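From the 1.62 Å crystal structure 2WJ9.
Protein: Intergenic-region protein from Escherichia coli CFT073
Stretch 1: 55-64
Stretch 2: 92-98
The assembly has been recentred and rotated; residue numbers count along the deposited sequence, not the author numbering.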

# COMPACT_ATOMS: atom_id res chain seq x y z
N GLN B 55 -5.36 -26.24 2.55
CA GLN B 55 -4.50 -25.20 3.13
C GLN B 55 -5.23 -24.18 3.99
O GLN B 55 -4.61 -23.24 4.49
N ARG B 56 -6.54 -24.35 4.15
CA ARG B 56 -7.35 -23.38 4.90
C ARG B 56 -6.81 -23.12 6.30
O ARG B 56 -6.66 -21.98 6.72
N ILE B 57 -6.51 -24.20 7.02
CA ILE B 57 -6.14 -24.08 8.42
C ILE B 57 -4.81 -23.33 8.65
O ILE B 57 -4.62 -22.73 9.71
N SER B 58 -3.94 -23.34 7.65
CA SER B 58 -2.64 -22.63 7.73
C SER B 58 -2.68 -21.15 7.30
O SER B 58 -1.70 -20.42 7.47
N PHE B 59 -3.81 -20.71 6.77
CA PHE B 59 -3.95 -19.37 6.15
C PHE B 59 -3.51 -18.21 7.05
O PHE B 59 -2.68 -17.40 6.65
N TRP B 60 -4.10 -18.12 8.24
CA TRP B 60 -3.87 -16.97 9.11
C TRP B 60 -2.42 -16.86 9.61
O TRP B 60 -1.83 -15.78 9.48
N PRO B 61 -1.84 -17.94 10.19
CA PRO B 61 -0.43 -17.80 10.59
C PRO B 61 0.52 -17.62 9.39
O PRO B 61 1.49 -16.86 9.49
N GLN B 62 0.23 -18.28 8.27
CA GLN B 62 1.09 -18.20 7.08
C GLN B 62 1.20 -16.77 6.54
O GLN B 62 2.30 -16.32 6.19
N HIS B 63 0.06 -16.06 6.48
CA HIS B 63 0.00 -14.71 5.88
C HIS B 63 0.00 -13.55 6.89
O HIS B 63 0.32 -12.42 6.52
N PHE B 64 -0.33 -13.84 8.15
CA PHE B 64 -0.53 -12.78 9.16
C PHE B 64 0.24 -13.02 10.47
O PHE B 64 0.14 -12.22 11.40
N ILE B 92 -21.66 -18.02 3.02
CA ILE B 92 -20.59 -18.98 3.29
C ILE B 92 -19.28 -18.29 2.92
O ILE B 92 -19.11 -17.88 1.78
N TRP B 93 -18.36 -18.17 3.88
CA TRP B 93 -17.15 -17.35 3.71
C TRP B 93 -15.92 -18.18 3.32
O TRP B 93 -15.62 -19.21 3.94
N ASN B 94 -15.22 -17.72 2.29
CA ASN B 94 -14.00 -18.37 1.79
C ASN B 94 -12.77 -17.50 2.05
O ASN B 94 -12.88 -16.30 2.32
N LEU B 95 -11.60 -18.12 1.93
CA LEU B 95 -10.32 -17.43 2.08
C LEU B 95 -9.65 -17.27 0.72
O LEU B 95 -9.71 -18.17 -0.12
N TYR B 96 -9.02 -16.11 0.52
CA TYR B 96 -8.42 -15.73 -0.77
C TYR B 96 -7.01 -15.11 -0.61
O TYR B 96 -6.75 -14.38 0.34
N THR B 97 -6.14 -15.41 -1.57
CA THR B 97 -4.84 -14.74 -1.72
C THR B 97 -4.84 -13.82 -2.95
O THR B 97 -5.59 -14.06 -3.90
N LEU B 98 -4.01 -12.78 -2.90
CA LEU B 98 -3.86 -11.81 -4.00
C LEU B 98 -2.44 -11.95 -4.58
O LEU B 98 -1.51 -12.28 -3.85

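Packing of residues 55-64, which pass into a helix, against the strand of stretch 2. The two segments run in roughly the same direction, 25° apart, with axes 10.9 Å from each other at closest approach, a gap filled by side chains; together they bury 386 Å². No hydrogen bond crosses the interface, so contact rests on apolar packing and on one arginine laid along the strand.

Q55 (m, t) stays out of reach, but its backbone O accepts from S58 N at 3.2 Å. R56 makes the first contact. Its CA-to-CB bond points sideways, yet the long chain (m, t, p, with chi4 at 117°) carries the guanidinium back to the strand. There L95 CG lies over one face of the group, 3.8 Å from R56 NH2, while W93 O sits at its edge, 3.5 Å from R56 NH1, a contact and not a hydrogen bond. R56 NH1 also comes within 3.9 Å of N94 CA. I57 (t, p) points away, and S58 (m) is out of reach.

F59 is the buried centre of the helix side. With chi1 t and chi2 at 82°, it points toward the strand and offers a ring face to L95, whose CB stands 4.1 Å from the centroid of the F59 ring and only 6° off the ring normal, a CH-pi contact. L95 (m, t) also points toward the helix, and its CD1 closes to 3.6 Å from F59 CG; this leucine therefore packs against both R56 and F59, and is the strand residue most covered by the helix side. At the edge of the same ring, F59 CE1 lies 3.6 Å from the backbone O of Y96 and 4.3 Å from T97 CG2. The CA-to-CB bonds of Y96 (m) and N94 (m) point away, in keeping with the alternation of a strand.

W60 (m, chi2 107°) leaves sideways; the end of its indole comes nearer the strand without making close contact, and NE1 is hydrogen-bonded elsewhere in the structure. P61, with a C-gamma endo pucker, and Q62 (t, t) do not reach across. One turn after F59, H63 (m, chi2 -85°) again points toward the strand, its N bonded to F59 O at 3.1 Å. Its NE2 meets T97 CG2 at 3.7 Å, so the methyl of T97 (p) touches both F59 and H63; H63 ND1 is hydrogen-bonded elsewhere. F64 (m) is buried but plays no part here.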

# COMPACT_ATOMS: atom_id res chain seq x y z
CB GLN B 55 -3.76 -24.45 2.02
CG GLN B 55 -2.96 -25.34 1.09
CD GLN B 55 -2.34 -24.56 -0.06
OE1 GLN B 55 -2.54 -23.36 -0.20
NE2 GLN B 55 -1.58 -25.26 -0.90
CB ARG B 56 -8.79 -23.86 5.03
CG ARG B 56 -9.66 -23.56 3.84
CD ARG B 56 -11.15 -23.68 4.20
NE ARG B 56 -11.60 -22.60 5.07
CZ ARG B 56 -12.51 -21.67 4.77
NH1 ARG B 56 -13.13 -21.68 3.59
NH2 ARG B 56 -12.82 -20.74 5.66
CB ILE B 57 -6.13 -25.46 9.13
CG1 ILE B 57 -6.01 -25.28 10.65
CG2 ILE B 57 -5.02 -26.34 8.56
CD1 ILE B 57 -6.95 -24.23 11.23
CB SER B 58 -1.60 -23.38 6.90
OG SER B 58 -1.37 -24.67 7.45
CB PHE B 59 -5.40 -19.18 5.67
CG PHE B 59 -5.69 -17.83 5.08
CD1 PHE B 59 -5.37 -17.54 3.76
CD2 PHE B 59 -6.33 -16.85 5.84
CE1 PHE B 59 -5.66 -16.30 3.21
CE2 PHE B 59 -6.63 -15.61 5.30
CZ PHE B 59 -6.30 -15.32 3.99
CB TRP B 60 -4.92 -16.90 10.23
CG TRP B 60 -6.31 -16.55 9.69
CD1 TRP B 60 -7.38 -17.38 9.57
CD2 TRP B 60 -6.74 -15.27 9.20
NE1 TRP B 60 -8.46 -16.70 9.04
CE2 TRP B 60 -8.09 -15.41 8.81
CE3 TRP B 60 -6.12 -14.03 9.07
CZ2 TRP B 60 -8.83 -14.34 8.28
CZ3 TRP B 60 -6.85 -12.96 8.54
CH2 TRP B 60 -8.19 -13.14 8.14
CB PRO B 61 -0.15 -19.09 11.37
CG PRO B 61 -1.14 -20.07 10.87
CD PRO B 61 -2.38 -19.27 10.55
CB GLN B 62 0.60 -19.16 5.99
CG GLN B 62 1.35 -19.10 4.66
CD GLN B 62 1.01 -20.27 3.73
OE1 GLN B 62 0.77 -21.39 4.18
NE2 GLN B 62 0.98 -20.00 2.43
CB HIS B 63 -1.21 -14.59 4.95
CG HIS B 63 -1.16 -15.50 3.76
ND1 HIS B 63 -0.50 -15.17 2.60
CD2 HIS B 63 -1.68 -16.74 3.56
CE1 HIS B 63 -0.61 -16.17 1.73
NE2 HIS B 63 -1.32 -17.13 2.29
CB PHE B 64 -2.03 -12.60 9.47
CG PHE B 64 -2.87 -12.17 8.28
CD1 PHE B 64 -3.20 -10.83 8.09
CD2 PHE B 64 -3.34 -13.11 7.37
CE1 PHE B 64 -3.98 -10.43 7.00
CE2 PHE B 64 -4.11 -12.72 6.27
CZ PHE B 64 -4.43 -11.38 6.09
CB ILE B 92 -20.76 -20.27 2.43
CG1 ILE B 92 -22.13 -20.92 2.67
CG2 ILE B 92 -19.64 -21.27 2.72
CD1 ILE B 92 -22.35 -21.40 4.09
CB TRP B 93 -16.89 -16.55 4.98
CG TRP B 93 -17.90 -15.47 5.17
CD1 TRP B 93 -19.25 -15.64 5.34
CD2 TRP B 93 -17.68 -14.05 5.16
NE1 TRP B 93 -19.87 -14.42 5.44
CE2 TRP B 93 -18.93 -13.43 5.35
CE3 TRP B 93 -16.54 -13.24 5.03
CZ2 TRP B 93 -19.08 -12.04 5.40
CZ3 TRP B 93 -16.68 -11.86 5.09
CH2 TRP B 93 -17.95 -11.28 5.27
CB ASN B 94 -14.11 -18.62 0.28
CG ASN B 94 -15.33 -19.43 -0.10
OD1 ASN B 94 -16.05 -19.08 -1.04
ND2 ASN B 94 -15.57 -20.52 0.61
CB LEU B 95 -9.42 -18.19 3.06
CG LEU B 95 -10.02 -18.56 4.42
CD1 LEU B 95 -8.99 -19.25 5.32
CD2 LEU B 95 -10.62 -17.33 5.13
CB TYR B 96 -9.32 -14.72 -1.51
CG TYR B 96 -10.67 -15.27 -1.89
CD1 TYR B 96 -10.84 -15.97 -3.08
CD2 TYR B 96 -11.77 -15.11 -1.06
CE1 TYR B 96 -12.08 -16.49 -3.43
CE2 TYR B 96 -13.02 -15.61 -1.40
CZ TYR B 96 -13.17 -16.32 -2.59
OH TYR B 96 -14.41 -16.84 -2.92
CB THR B 97 -3.67 -15.76 -1.84
OG1 THR B 97 -3.81 -16.60 -3.00
CG2 THR B 97 -3.59 -16.63 -0.58
CB LEU B 98 -4.12 -10.37 -3.51
CG LEU B 98 -5.57 -9.95 -3.19
CD1 LEU B 98 -5.60 -8.72 -2.30
CD2 LEU B 98 -6.39 -9.71 -4.46